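Local coordinates for protein member of DUF4221 family (Bacteroides vulgatus, PDB 3S9J) that is of unknown function but folds as a six-bladed beta-propeller, probably a lipoprotein in its full-length form, and was crystallised with bound sodium ions, at residues P137-D142 with F201-N206; S143-R148 with Q170-G175. All coordinates share one frame; numbering follows the deposited sequence.

Contact 1 (P137-D142 with F201-N206); sequences PAFIKD and FSYDYN. With FMT (formic acid), chain H.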
loop_
_atom_site.group_PDB
_atom_site.type_symbol
_atom_site.label_atom_id
_atom_site.label_comp_id
_atom_site.label_asym_id
_atom_site.label_seq_id
_atom_site.Cartn_x
_atom_site.Cartn_y
_atom_site.Cartn_z
ATOM N N PRO A 137 5.069 0.081 0.682
ATOM C CA PRO A 137 5.777 0.988 1.583
ATOM C C PRO A 137 7.161 1.415 1.114
ATOM O O PRO A 137 7.770 2.268 1.766
ATOM C CB PRO A 137 5.938 0.152 2.861
ATOM C CG PRO A 137 5.974 -1.264 2.343
ATOM C CD PRO A 137 4.962 -1.273 1.257
ATOM N N ALA A 138 7.640 0.795 0.039
ATOM C CA ALA A 138 9.054 0.800 -0.348
ATOM C C ALA A 138 9.848 0.194 0.790
ATOM O O ALA A 138 9.308 -0.148 1.851
ATOM C CB ALA A 138 9.547 2.188 -0.705
ATOM N N PHE A 139 11.155 0.038 0.588
ATOM C CA PHE A 139 12.024 -0.406 1.641
ATOM C C PHE A 139 13.459 0.050 1.320
ATOM O O PHE A 139 13.778 0.429 0.167
ATOM C CB PHE A 139 11.940 -1.913 1.903
ATOM C CG PHE A 139 12.303 -2.792 0.711
ATOM C CD1 PHE A 139 11.343 -3.136 -0.232
ATOM C CD2 PHE A 139 13.592 -3.277 0.547
ATOM C CE1 PHE A 139 11.675 -3.936 -1.327
ATOM C CE2 PHE A 139 13.929 -4.100 -0.551
ATOM C CZ PHE A 139 12.955 -4.435 -1.468
ATOM N N ILE A 140 14.274 0.090 2.352
ATOM C CA ILE A 140 15.661 0.573 2.221
ATOM C C ILE A 140 16.584 -0.549 2.635
ATOM O O ILE A 140 16.458 -1.115 3.723
ATOM C CB ILE A 140 15.913 1.877 3.019
ATOM C CG1 ILE A 140 15.032 3.009 2.453
ATOM C CG2 ILE A 140 17.428 2.306 2.988
ATOM C CD1 ILE A 140 15.131 4.334 3.170
ATOM N N LYS A 141 17.497 -0.900 1.736
ATOM C CA LYS A 141 18.516 -1.927 2.021
ATOM C C LYS A 141 19.840 -1.372 1.508
ATOM O O LYS A 141 19.918 -0.924 0.358
ATOM C CB LYS A 141 18.154 -3.260 1.341
ATOM C CG LYS A 141 19.128 -4.431 1.620
ATOM C CD LYS A 141 18.645 -5.775 0.995
ATOM C CE LYS A 141 19.549 -6.976 1.371
ATOM N NZ LYS A 141 19.037 -8.337 0.856
ATOM N N ASP A 142 20.859 -1.357 2.377
ATOM C CA ASP A 142 22.198 -0.901 1.998
ATOM C C ASP A 142 22.156 0.488 1.342
ATOM O O ASP A 142 22.764 0.697 0.299
ATOM C CB ASP A 142 22.812 -1.929 1.052
ATOM C CG ASP A 142 24.321 -2.006 1.151
ATOM O OD1 ASP A 142 24.950 -1.232 1.913
ATOM O OD2 ASP A 142 24.869 -2.879 0.454
ATOM N N PHE A 201 0.053 -5.450 -7.572
ATOM C CA PHE A 201 0.396 -6.183 -6.365
ATOM C C PHE A 201 0.674 -5.255 -5.211
ATOM O O PHE A 201 1.058 -4.104 -5.412
ATOM C CB PHE A 201 1.594 -7.121 -6.562
ATOM C CG PHE A 201 2.913 -6.430 -6.847
ATOM C CD1 PHE A 201 3.288 -6.119 -8.146
ATOM C CD2 PHE A 201 3.814 -6.183 -5.822
ATOM C CE1 PHE A 201 4.522 -5.541 -8.420
ATOM C CE2 PHE A 201 5.055 -5.600 -6.087
ATOM C CZ PHE A 201 5.399 -5.264 -7.374
ATOM N N SER A 202 0.478 -5.776 -4.009
ATOM C CA SER A 202 0.881 -5.135 -2.772
ATOM C C SER A 202 2.113 -5.855 -2.263
ATOM O O SER A 202 2.383 -7.004 -2.628
ATOM C CB SER A 202 -0.285 -5.208 -1.763
ATOM O OG SER A 202 0.060 -4.742 -0.452
ATOM N N TYR A 203 2.902 -5.195 -1.428
ATOM C CA TYR A 203 4.092 -5.856 -0.884
ATOM C C TYR A 203 4.386 -5.252 0.479
ATOM O O TYR A 203 3.918 -4.164 0.818
ATOM C CB TYR A 203 5.308 -5.724 -1.834
ATOM C CG TYR A 203 5.803 -4.314 -2.037
ATOM C CD1 TYR A 203 5.252 -3.508 -3.006
ATOM C CD2 TYR A 203 6.815 -3.796 -1.248
ATOM C CE1 TYR A 203 5.659 -2.191 -3.200
ATOM C CE2 TYR A 203 7.253 -2.502 -1.415
ATOM C CZ TYR A 203 6.671 -1.685 -2.376
ATOM O OH TYR A 203 7.096 -0.403 -2.555
ATOM N N ASP A 204 5.174 -5.966 1.248
ATOM C CA ASP A 204 5.716 -5.432 2.471
ATOM C C ASP A 204 7.095 -6.035 2.691
ATOM O O ASP A 204 7.458 -7.032 2.066
ATOM C CB ASP A 204 4.794 -5.704 3.661
ATOM C CG ASP A 204 4.866 -4.615 4.746
ATOM O OD1 ASP A 204 5.833 -3.805 4.761
ATOM O OD2 ASP A 204 3.924 -4.556 5.574
ATOM N N TYR A 205 7.858 -5.399 3.570
ATOM C CA TYR A 205 9.230 -5.804 3.828
ATOM C C TYR A 205 9.419 -6.032 5.323
ATOM O O TYR A 205 9.125 -5.169 6.121
ATOM C CB TYR A 205 10.230 -4.773 3.309
ATOM C CG TYR A 205 11.655 -5.324 3.230
ATOM C CD1 TYR A 205 12.048 -6.124 2.173
ATOM C CD2 TYR A 205 12.608 -5.035 4.213
ATOM C CE1 TYR A 205 13.313 -6.628 2.088
ATOM C CE2 TYR A 205 13.889 -5.542 4.127
ATOM C CZ TYR A 205 14.235 -6.329 3.062
ATOM O OH TYR A 205 15.515 -6.823 2.952
ATOM N N ASN A 206 9.921 -7.206 5.658
ATOM C CA ASN A 206 10.141 -7.667 7.024
ATOM C C ASN A 206 11.630 -7.471 7.301
ATOM O O ASN A 206 12.465 -8.204 6.781
ATOM C CB ASN A 206 9.709 -9.146 7.068
ATOM C CG ASN A 206 10.150 -9.895 8.324
ATOM O OD1 ASN A 206 11.022 -9.452 9.072
ATOM N ND2 ASN A 206 9.549 -11.059 8.538
HETATM C C FMT H . 17.980 -4.766 5.005
HETATM O O1 FMT H . 17.184 -5.656 4.692
HETATM O O2 FMT H . 17.648 -3.675 5.483
HETATM O O HOH W 1 16.288 -8.945 1.411
#
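Strand 139-141 and strand 201-206 face each other with their axes 8.5 Å apart at closest approach and their directions 41° apart, so the two meet through side chains, as first strands of successive four-stranded blades do in this six-bladed beta-propeller. Pairing of aromatic rings carries the contact. Phe139 and Tyr205 form an offset stack, planes only 3° apart and centroids 4.2 Å apart; Tyr205 CD1 sits over the centre of the Phe139 ring, while Phe139 CD2 lies nearer the rim of the tyrosine. With CG anti to the backbone N, the Tyr205 side chain leads off toward Phe139. The edge of the Phe139 ring is turned to Tyr203 CE2. At the other end Pro137 presses CD over one face of the Tyr203 ring, a CH-pi contact 4.1 Å from CD to the ring centroid. The phenol oxygen of Tyr203 then takes a bent hydrogen bond from Ala138 N, 2.9 Å to OH at 133°. Leu212 of strand 211-216, the second strand of the Tyr205 blade, also packs against Phe139, Tyr203 and Tyr205. At the Lys141 end, a water accepts from Lys141 NZ and donates to Tyr205 OH, and that hydroxyl, in turn, donates to O1 of a bound formic acid, probably from the crystallisation liquor, with O1 2.7 Å from OH and in the plane of the Tyr205 ring.

Contact 2 (S143-R148 with Q170-G175); sequences SCIFLR and QDLRTG
Cys144 and Asp171 form a non-hydrogen-bonded antiparallel pair, their CA atoms 4.2 Å apart, where the two middle strands of a propeller blade meet. Both side chains lie on one face of the sheet: SG, anti to its own carbonyl carbon (chi1 -61°), rests alongside the carboxylate, 3.6 Å from Asp171 OD2. The other carboxylate oxygen turns back on its own chain. Asp171 OD1 accepts from Arg173 N nearly along its C-O axis, and from Thr174 N, which stands above the carboxylate plane; the first bond makes an Asx turn, and two N-H groups thus grip one oxygen where the strand bends away.

Next along, Ile145 and Gln170 are a hydrogen-bonded pair, joined by Ile145 N to Gln170 O at 3.0 Å and Gln170 N to Ile145 O at 2.9 Å. Their side chains take the other face. Ile145 CG2 fills the slot between N and the carbonyl carbon, and this branch touches both Gln170 CB and Leu172 CD2, each at 4.1 Å. Leu172 also folds CB and CG against Ser143 O, the oxygen that its own N-H reaches almost straight, at 168°. Gln170 extends away from Ile145, and its NE2 donates to Gly175 O, 2.9 Å away, and to Asn117 O.

The Ile145 and Gln170 face packs against the middle strands of the preceding blade, through Leu94 of 93-97 and Leu103 of 102-106; on the cysteine face Cys144 touches Lys178 of 177-183, the outermost strand of its own blade.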
loop_
_atom_site.group_PDB
_atom_site.type_symbol
_atom_site.label_atom_id
_atom_site.label_comp_id
_atom_site.label_asym_id
_atom_site.label_seq_id
_atom_site.Cartn_x
_atom_site.Cartn_y
_atom_site.Cartn_z
ATOM N N SER A 143 21.407 1.405 1.954
ATOM C CA SER A 143 21.271 2.801 1.514
ATOM C C SER A 143 20.725 3.006 0.076
ATOM O O SER A 143 21.004 4.025 -0.558
ATOM C CB SER A 143 22.603 3.536 1.726
ATOM O OG SER A 143 22.888 3.602 3.127
ATOM N N CYS A 144 19.919 2.051 -0.385
ATOM C CA CYS A 144 19.147 2.190 -1.613
ATOM C C CYS A 144 17.671 2.027 -1.287
ATOM O O CYS A 144 17.300 1.179 -0.470
ATOM C CB CYS A 144 19.526 1.110 -2.621
ATOM S SG CYS A 144 21.283 1.170 -3.112
ATOM N N ILE A 145 16.848 2.809 -1.970
ATOM C CA ILE A 145 15.393 2.698 -1.837
ATOM C C ILE A 145 14.869 1.826 -2.975
ATOM O O ILE A 145 15.220 2.040 -4.124
ATOM C CB ILE A 145 14.711 4.058 -1.825
ATOM C CG1 ILE A 145 13.207 3.847 -1.525
ATOM C CG2 ILE A 145 14.961 4.841 -3.114
ATOM C CD1 ILE A 145 12.459 5.090 -1.299
ATOM N N PHE A 146 14.026 0.858 -2.623
ATOM C CA PHE A 146 13.451 -0.122 -3.535
ATOM C C PHE A 146 11.997 0.179 -3.701
ATOM O O PHE A 146 11.279 0.388 -2.705
ATOM C CB PHE A 146 13.585 -1.501 -2.948
ATOM C CG PHE A 146 14.977 -2.032 -2.971
ATOM C CD1 PHE A 146 15.956 -1.516 -2.112
ATOM C CD2 PHE A 146 15.317 -3.075 -3.835
ATOM C CE1 PHE A 146 17.239 -2.032 -2.130
ATOM C CE2 PHE A 146 16.621 -3.578 -3.845
ATOM C CZ PHE A 146 17.561 -3.060 -2.998
ATOM N N LEU A 147 11.556 0.180 -4.949
ATOM C CA LEU A 147 10.223 0.620 -5.393
ATOM C C LEU A 147 9.639 -0.394 -6.386
ATOM O O LEU A 147 10.382 -0.918 -7.197
ATOM C CB LEU A 147 10.319 1.938 -6.198
ATOM C CG LEU A 147 10.612 3.303 -5.551
ATOM C CD1 LEU A 147 9.725 4.359 -6.176
ATOM C CD2 LEU A 147 10.407 3.296 -4.076
ATOM N N ARG A 148 8.321 -0.534 -6.407
ATOM C CA ARG A 148 7.657 -1.298 -7.451
ATOM C C ARG A 148 7.900 -0.670 -8.801
ATOM O O ARG A 148 7.969 0.560 -8.936
ATOM C CB ARG A 148 6.139 -1.338 -7.167
ATOM C CG ARG A 148 5.266 -1.821 -8.279
ATOM C CD ARG A 148 3.830 -2.024 -7.773
ATOM N NE ARG A 148 2.911 -2.243 -8.879
ATOM C CZ ARG A 148 2.290 -1.300 -9.580
ATOM N NH1 ARG A 148 2.472 -0.008 -9.324
ATOM N NH2 ARG A 148 1.488 -1.672 -10.578
ATOM N N GLN A 170 17.131 2.791 -6.126
ATOM C CA GLN A 170 17.947 3.964 -6.363
ATOM C C GLN A 170 18.871 4.195 -5.190
ATOM O O GLN A 170 18.451 4.197 -4.026
ATOM C CB GLN A 170 17.055 5.198 -6.603
ATOM C CG GLN A 170 17.890 6.432 -6.925
ATOM C CD GLN A 170 17.096 7.541 -7.517
ATOM O OE1 GLN A 170 16.003 7.874 -7.016
ATOM N NE2 GLN A 170 17.620 8.138 -8.569
ATOM N N ASP A 171 20.155 4.400 -5.489
ATOM C CA ASP A 171 21.154 4.610 -4.471
ATOM C C ASP A 171 20.984 6.023 -3.955
ATOM O O ASP A 171 21.025 6.981 -4.721
ATOM C CB ASP A 171 22.540 4.378 -5.074
ATOM C CG ASP A 171 23.621 4.381 -4.040
ATOM O OD1 ASP A 171 23.871 5.445 -3.471
ATOM O OD2 ASP A 171 24.172 3.311 -3.734
ATOM N N LEU A 172 20.835 6.170 -2.644
ATOM C CA LEU A 172 20.588 7.486 -2.054
ATOM C C LEU A 172 21.857 8.359 -1.946
ATOM O O LEU A 172 21.784 9.536 -1.628
ATOM C CB LEU A 172 19.928 7.304 -0.687
ATOM C CG LEU A 172 18.552 6.613 -0.730
ATOM C CD1 LEU A 172 18.096 6.229 0.673
ATOM C CD2 LEU A 172 17.517 7.507 -1.448
ATOM N N ARG A 173 23.021 7.792 -2.244
ATOM C CA ARG A 173 24.225 8.627 -2.373
ATOM C C ARG A 173 24.431 9.054 -3.824
ATOM O O ARG A 173 24.595 10.223 -4.110
ATOM C CB ARG A 173 25.467 7.928 -1.877
ATOM C CG ARG A 173 26.691 8.864 -2.021
ATOM C CD ARG A 173 27.914 8.354 -1.461
ATOM N NE ARG A 173 29.044 9.222 -1.830
ATOM C CZ ARG A 173 29.346 10.377 -1.237
ATOM N NH1 ARG A 173 28.602 10.842 -0.227
ATOM N NH2 ARG A 173 30.393 11.082 -1.642
ATOM N N THR A 174 24.435 8.102 -4.741
ATOM C CA THR A 174 24.882 8.361 -6.108
ATOM C C THR A 174 23.759 8.632 -7.119
ATOM O O THR A 174 24.046 9.065 -8.252
ATOM C CB THR A 174 25.717 7.182 -6.663
ATOM O OG1 THR A 174 24.863 6.071 -6.907
ATOM C CG2 THR A 174 26.871 6.761 -5.690
ATOM N N GLY A 175 22.532 8.306 -6.746
ATOM C CA GLY A 175 21.385 8.388 -7.653
ATOM C C GLY A 175 21.244 7.243 -8.646
ATOM O O GLY A 175 20.285 7.208 -9.425
#

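Contact 1 joins two blades, whereas contact 2 holds together two strands inside one of them. They share that blade: strands 139-141 and 144-148 are consecutive and adjacent, linked by a probable hydrogen bond from Phe146 N to Phe139 O, and Phe146 also stacks on the Phe139 ring. In sequence, contact 2 is nested within the loop closed by contact 1. The centre of contact 1 lies about 10 Å from the centre of the chain; most of its touching residues are buried, none is exposed, and aromatic rings dominate. The centre of contact 2, about 19 Å out, includes exposed Ser143 and depends on backbone pairing that gives way to a carboxylate-held turn. About 12 Å separates the two contact centres.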